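Long-range contacts in beta-1,3-glucosyltransferase (Paecilomyces sp. J18, PDB 5JVV), which is a fungal carbohydrate-active enzyme, probably of family GH16, folded as a beta-jelly-roll sandwich of two sheets: residues K80-L85 against M188-E193; G84-D89 against N292-Y297. All blocks are in the same frame, centred on the assembly; numbering follows the deposited sequence.

Contact 1: K80-L85 against M188-E193; sequences KIDHGL and MQWTDE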
loop_
_atom_site.group_PDB
_atom_site.type_symbol
_atom_site.label_atom_id
_atom_site.label_comp_id
_atom_site.label_asym_id
_atom_site.label_seq_id
_atom_site.Cartn_x
_atom_site.Cartn_y
_atom_site.Cartn_z
ATOM N N LYS A 80 -4.716 5.552 -15.757
ATOM C CA LYS A 80 -3.855 6.286 -14.847
ATOM C C LYS A 80 -4.569 7.476 -14.213
ATOM O O LYS A 80 -5.549 7.993 -14.749
ATOM C CB LYS A 80 -2.598 6.758 -15.577
ATOM C CG LYS A 80 -1.745 5.621 -16.116
ATOM C CD LYS A 80 -0.550 6.169 -16.886
ATOM C CE LYS A 80 0.428 5.058 -17.269
ATOM N NZ LYS A 80 1.563 5.598 -18.080
ATOM N N ILE A 81 -4.069 7.904 -13.059
ATOM C CA ILE A 81 -4.602 9.066 -12.369
ATOM C C ILE A 81 -3.649 10.247 -12.539
ATOM O O ILE A 81 -2.429 10.081 -12.544
ATOM C CB ILE A 81 -4.811 8.774 -10.870
ATOM C CG1 ILE A 81 -3.518 8.245 -10.249
ATOM C CG2 ILE A 81 -5.944 7.762 -10.672
ATOM C CD1 ILE A 81 -3.382 8.536 -8.765
ATOM N N ASP A 82 -4.202 11.445 -12.692
ATOM C CA ASP A 82 -3.369 12.634 -12.845
ATOM C C ASP A 82 -3.981 13.788 -12.079
ATOM O O ASP A 82 -4.915 14.442 -12.559
ATOM C CB ASP A 82 -3.204 12.996 -14.318
ATOM C CG ASP A 82 -2.160 14.077 -14.541
ATOM O OD1 ASP A 82 -1.426 14.414 -13.583
ATOM O OD2 ASP A 82 -2.060 14.572 -15.683
ATOM N N HIS A 83 -3.435 14.037 -10.889
ATOM C CA HIS A 83 -4.020 14.957 -9.911
ATOM C C HIS A 83 -5.420 14.491 -9.501
ATOM O O HIS A 83 -5.868 13.418 -9.911
ATOM C CB HIS A 83 -4.045 16.398 -10.432
ATOM C CG HIS A 83 -2.684 16.993 -10.646
ATOM N ND1 HIS A 83 -1.667 16.327 -11.295
ATOM C CD2 HIS A 83 -2.184 18.204 -10.306
ATOM C CE1 HIS A 83 -0.593 17.099 -11.336
ATOM N NE2 HIS A 83 -0.879 18.241 -10.743
ATOM N N GLY A 84 -6.096 15.275 -8.670
ATOM C CA GLY A 84 -7.451 14.953 -8.250
ATOM C C GLY A 84 -7.508 14.259 -6.902
ATOM O O GLY A 84 -6.605 14.409 -6.074
ATOM N N LEU A 85 -8.573 13.490 -6.679
ATOM C CA LEU A 85 -8.728 12.748 -5.433
ATOM C C LEU A 85 -8.790 11.259 -5.693
ATOM O O LEU A 85 -9.371 10.818 -6.686
ATOM C CB LEU A 85 -10.021 13.134 -4.721
ATOM C CG LEU A 85 -10.314 14.561 -4.309
ATOM C CD1 LEU A 85 -11.624 14.557 -3.534
ATOM C CD2 LEU A 85 -9.185 15.103 -3.453
ATOM N N MET A 188 -6.352 10.373 -0.923
ATOM C CA MET A 188 -5.250 11.198 -1.405
ATOM C C MET A 188 -5.786 12.381 -2.190
ATOM O O MET A 188 -6.616 12.205 -3.083
ATOM C CB MET A 188 -4.324 10.386 -2.313
ATOM C CG MET A 188 -3.256 11.265 -2.958
ATOM S SD MET A 188 -1.993 10.376 -3.891
ATOM C CE MET A 188 -2.983 9.551 -5.129
ATOM N N GLN A 189 -5.313 13.582 -1.854
ATOM C CA GLN A 189 -5.513 14.749 -2.705
ATOM C C GLN A 189 -4.173 15.121 -3.328
ATOM O O GLN A 189 -3.186 15.305 -2.616
ATOM C CB GLN A 189 -6.037 15.937 -1.912
ATOM C CG GLN A 189 -6.347 17.147 -2.788
ATOM C CD GLN A 189 -6.706 18.383 -1.987
ATOM O OE1 GLN A 189 -6.387 18.484 -0.803
ATOM N NE2 GLN A 189 -7.370 19.334 -2.635
ATOM N N TRP A 190 -4.148 15.231 -4.653
ATOM C CA TRP A 190 -2.910 15.508 -5.391
ATOM C C TRP A 190 -3.097 16.778 -6.223
ATOM O O TRP A 190 -3.947 16.819 -7.116
ATOM C CB TRP A 190 -2.601 14.286 -6.268
ATOM C CG TRP A 190 -1.508 14.395 -7.315
ATOM C CD1 TRP A 190 -0.597 15.402 -7.487
ATOM C CD2 TRP A 190 -1.228 13.422 -8.330
ATOM N NE1 TRP A 190 0.230 15.108 -8.553
ATOM C CE2 TRP A 190 -0.145 13.903 -9.090
ATOM C CE3 TRP A 190 -1.795 12.192 -8.670
ATOM C CZ2 TRP A 190 0.379 13.197 -10.170
ATOM C CZ3 TRP A 190 -1.273 11.485 -9.739
ATOM C CH2 TRP A 190 -0.197 11.992 -10.480
ATOM N N THR A 191 -2.325 17.819 -5.903
ATOM C CA THR A 191 -2.345 19.078 -6.659
ATOM C C THR A 191 -0.923 19.383 -7.094
ATOM O O THR A 191 -0.023 18.621 -6.770
ATOM C CB THR A 191 -2.864 20.259 -5.814
ATOM O OG1 THR A 191 -1.890 20.602 -4.816
ATOM C CG2 THR A 191 -4.179 19.915 -5.148
ATOM N N ASP A 192 -0.706 20.478 -7.817
ATOM C CA ASP A 192 0.650 20.821 -8.234
ATOM C C ASP A 192 1.546 20.975 -7.011
ATOM O O ASP A 192 2.706 20.555 -7.016
ATOM C CB ASP A 192 0.669 22.144 -9.009
ATOM C CG ASP A 192 0.335 21.981 -10.483
ATOM O OD1 ASP A 192 0.338 20.842 -10.990
ATOM O OD2 ASP A 192 0.085 23.015 -11.144
ATOM N N GLU A 193 0.999 21.575 -5.961
ATOM C CA GLU A 193 1.807 21.981 -4.817
ATOM C C GLU A 193 2.027 20.881 -3.790
ATOM O O GLU A 193 3.047 20.873 -3.095
ATOM C CB GLU A 193 1.169 23.192 -4.146
ATOM C CG GLU A 193 1.228 24.440 -5.008
ATOM C CD GLU A 193 0.188 25.477 -4.626
ATOM O OE1 GLU A 193 -0.566 25.252 -3.654
ATOM O OE2 GLU A 193 0.123 26.521 -5.308
#

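Contact 2: G84-D89 against N292-Y297; sequences GLVIAD and NYLKTY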
loop_
_atom_site.group_PDB
_atom_site.type_symbol
_atom_site.label_atom_id
_atom_site.label_comp_id
_atom_site.label_asym_id
_atom_site.label_seq_id
_atom_site.Cartn_x
_atom_site.Cartn_y
_atom_site.Cartn_z
ATOM N N GLY A 84 -6.096 15.275 -8.670
ATOM C CA GLY A 84 -7.451 14.953 -8.250
ATOM C C GLY A 84 -7.508 14.259 -6.902
ATOM O O GLY A 84 -6.605 14.409 -6.074
ATOM N N LEU A 85 -8.573 13.490 -6.679
ATOM C CA LEU A 85 -8.728 12.748 -5.433
ATOM C C LEU A 85 -8.790 11.259 -5.693
ATOM O O LEU A 85 -9.371 10.818 -6.686
ATOM C CB LEU A 85 -10.021 13.134 -4.721
ATOM C CG LEU A 85 -10.314 14.561 -4.309
ATOM C CD1 LEU A 85 -11.624 14.557 -3.534
ATOM C CD2 LEU A 85 -9.185 15.103 -3.453
ATOM N N VAL A 86 -8.203 10.485 -4.788
ATOM C CA VAL A 86 -8.355 9.037 -4.792
ATOM C C VAL A 86 -8.923 8.629 -3.435
ATOM O O VAL A 86 -8.387 9.011 -2.396
ATOM C CB VAL A 86 -7.015 8.335 -5.024
ATOM C CG1 VAL A 86 -7.174 6.821 -4.891
ATOM C CG2 VAL A 86 -6.460 8.699 -6.391
ATOM N N ILE A 87 -10.015 7.869 -3.446
ATOM C CA ILE A 87 -10.645 7.414 -2.211
ATOM C C ILE A 87 -10.717 5.900 -2.225
ATOM O O ILE A 87 -11.378 5.321 -3.083
ATOM C CB ILE A 87 -12.085 7.953 -2.086
ATOM C CG1 ILE A 87 -12.102 9.475 -2.266
ATOM C CG2 ILE A 87 -12.708 7.525 -0.751
ATOM C CD1 ILE A 87 -11.696 10.244 -1.032
ATOM N N ALA A 88 -10.030 5.253 -1.291
ATOM C CA ALA A 88 -10.079 3.800 -1.194
ATOM C C ALA A 88 -10.714 3.378 0.118
ATOM O O ALA A 88 -10.175 3.673 1.189
ATOM C CB ALA A 88 -8.690 3.216 -1.311
ATOM N N ASP A 89 -11.861 2.700 0.041
ATOM C CA ASP A 89 -12.484 2.144 1.231
ATOM C C ASP A 89 -12.010 0.702 1.371
ATOM O O ASP A 89 -12.348 -0.157 0.554
ATOM C CB ASP A 89 -14.017 2.257 1.147
ATOM C CG ASP A 89 -14.719 1.717 2.378
ATOM O OD1 ASP A 89 -14.267 0.702 2.936
ATOM O OD2 ASP A 89 -15.763 2.294 2.775
ATOM N N ASN A 292 -13.456 -2.562 -0.308
ATOM C CA ASN A 292 -14.863 -2.261 -0.578
ATOM C C ASN A 292 -15.048 -1.508 -1.886
ATOM O O ASN A 292 -15.864 -1.895 -2.729
ATOM C CB ASN A 292 -15.474 -1.452 0.566
ATOM C CG ASN A 292 -15.889 -2.319 1.720
ATOM O OD1 ASN A 292 -16.365 -3.443 1.528
ATOM N ND2 ASN A 292 -15.715 -1.812 2.933
ATOM N N TYR A 293 -14.310 -0.418 -2.054
ATOM C CA TYR A 293 -14.369 0.307 -3.317
ATOM C C TYR A 293 -13.177 1.199 -3.531
ATOM O O TYR A 293 -12.448 1.524 -2.591
ATOM C CB TYR A 293 -15.649 1.143 -3.432
ATOM C CG TYR A 293 -15.795 2.299 -2.456
ATOM C CD1 TYR A 293 -15.124 3.511 -2.652
ATOM C CD2 TYR A 293 -16.648 2.194 -1.363
ATOM C CE1 TYR A 293 -15.294 4.577 -1.766
ATOM C CE2 TYR A 293 -16.825 3.250 -0.484
ATOM C CZ TYR A 293 -16.146 4.434 -0.685
ATOM O OH TYR A 293 -16.326 5.483 0.196
ATOM N N LEU A 294 -12.995 1.588 -4.788
ATOM C CA LEU A 294 -12.002 2.585 -5.156
ATOM C C LEU A 294 -12.700 3.626 -6.018
ATOM O O LEU A 294 -13.263 3.295 -7.068
ATOM C CB LEU A 294 -10.841 1.938 -5.917
ATOM C CG LEU A 294 -9.780 2.881 -6.488
ATOM C CD1 LEU A 294 -9.159 3.714 -5.383
ATOM C CD2 LEU A 294 -8.715 2.086 -7.237
ATOM N N LYS A 295 -12.692 4.874 -5.569
ATOM C CA LYS A 295 -13.311 5.957 -6.329
ATOM C C LYS A 295 -12.301 7.060 -6.612
ATOM O O LYS A 295 -11.517 7.435 -5.734
ATOM C CB LYS A 295 -14.544 6.504 -5.598
ATOM C CG LYS A 295 -15.664 5.467 -5.524
ATOM C CD LYS A 295 -16.864 5.896 -4.693
ATOM C CE LYS A 295 -17.830 4.721 -4.578
ATOM N NZ LYS A 295 -19.071 5.054 -3.829
ATOM N N THR A 296 -12.298 7.567 -7.845
ATOM C CA THR A 296 -11.399 8.655 -8.214
ATOM C C THR A 296 -12.211 9.868 -8.647
ATOM O O THR A 296 -13.340 9.728 -9.139
ATOM C CB THR A 296 -10.449 8.237 -9.344
ATOM O OG1 THR A 296 -11.224 7.859 -10.488
ATOM C CG2 THR A 296 -9.589 7.061 -8.916
ATOM N N TYR A 297 -11.649 11.056 -8.442
ATOM C CA TYR A 297 -12.336 12.304 -8.752
ATOM C C TYR A 297 -11.365 13.259 -9.427
ATOM O O TYR A 297 -10.155 13.202 -9.196
ATOM C CB TYR A 297 -12.866 12.971 -7.475
ATOM C CG TYR A 297 -13.862 12.151 -6.693
ATOM C CD1 TYR A 297 -15.226 12.399 -6.800
ATOM C CD2 TYR A 297 -13.440 11.148 -5.831
ATOM C CE1 TYR A 297 -16.139 11.654 -6.083
ATOM C CE2 TYR A 297 -14.344 10.398 -5.113
ATOM C CZ TYR A 297 -15.690 10.658 -5.240
ATOM O OH TYR A 297 -16.586 9.904 -4.516
HETATM O O HOH W 1 -16.686 4.825 2.609
#

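Contact 1: K80-L85 against M188-E193
Coming out of a turn, the chain enters strand 84-90 and pairs antiparallel with the end of strand 184-190: G84 and W190 form a hydrogen-bonded pair, G84 N giving to W190 O at 3.1 Å and W190 N to G84 O at 3.0 Å, while L85 and Q189 follow as a non-hydrogen-bonded pair. G84 takes a phi of 97°, a conformation that suits a residue without a CB. Just before it, H83 lays its imidazole over the five-membered ring of W190 in an offset stack, the two centroids 4.1 Å apart and the planes inclined by 25°. Both ring nitrogens donate: H83 ND1 to D82 OD1 at 3.0 Å, and H83 NE2 to D192 OD1 at 2.9 Å. The D192 carboxylate stands almost upright to the imidazole, and the two bonds, one at each ring nitrogen, fix the rotation of the ring; two carboxylates as acceptors probably favour the protonated, cationic form. The H83 backbone N lies over the same W190 face; the indole NE1 has its own acceptor, G233 O. Beyond the benzo ring, the bent M188 chain brings its CE tip to tip with I81 CD1 at 3.8 Å, and I81 CD1 also touches W190 CZ3. On the other face of the sheet L85 CD2 lies 3.6 Å from Q189 CG, and Q189 NE2 is hydrogen-bonded to Y3 OH. I81 packs on L241 of strand 240-247, so the I81, M188 and W190 face looks into the sandwich, while strand 195-201 flanks M188 and Q189 as the next strand of their own sheet.

Contact 2: G84-D89 against N292-Y297
Strand 84-89 runs antiparallel to 292-297, with backbone donors and acceptors paired at alternate residues. At the centre I87 and K295 exchange two bonds: I87 N to K295 O, 2.8 Å, lies nearly along the C=O axis, and K295 N to I87 O, also 2.8 Å, is almost straight at 175°. L85 and Y297 make a similar pair, although L85 N sits above the plane of the Y297 carbonyl. G84, having no side chain, lets its CA rest against that same Y297 O. At the far end a classic beta bulge sets N292 and Y293 both against D89: D89 O accepts from N292 N at 2.8 Å and from Y293 N at 3.3 Å, while D89 N is met by Y293 O. The D89 carboxylate is equally well supplied. N292 ND2 reaches D89 OD1 at 2.9 Å from above the carboxylate plane, and R202 makes a salt bridge to that oxygen; a water donates to D89 OD2 at 2.7 Å and lies 2.5 Å from Y293 OH. Y293, its CG in the crowded position (chi1 66°), folds back over strand 84-89, where D89 CB sits 3.5 Å from the ring centroid in a CH-pi contact. K295 CE covers the opposite ring face on its way to a salt bridge with D212. I87, branched at CB, touches Y293 CE1 with CG2 and Y297 CE2 with CG1, while V86 CG1 and A88 CB meet L294 CD1 on the opposite face of the sheet. T296 OG1 accepts from D7 N. With an arginine, an amide and a water on its carboxylate, the buried D89 probably remains ionised, its charge compensated chiefly by R202.

Overall arrangement
Contacts 1 and 2 are the two sides of a single strand: 84-90 has 184-190 along one edge and 289-297 along the other, and G84 and L85 belong to both. The contact centres are 12 Å apart. They join directly through M188 N and V86 O, 2.9 Å apart and probably hydrogen-bonded, and through I81, whose CD1 lies 3.9 Å from V86 CG2 and whose CG2 lies 4.1 Å from T296 CG2, on the face turned to the sandwich interior. An EIDIIE sequence resembling the signature of the probable family falls on strand 116-121 of the facing sheet, so the active-site cleft is probably there and the strand pairing of both contacts forms part of the sheet behind it.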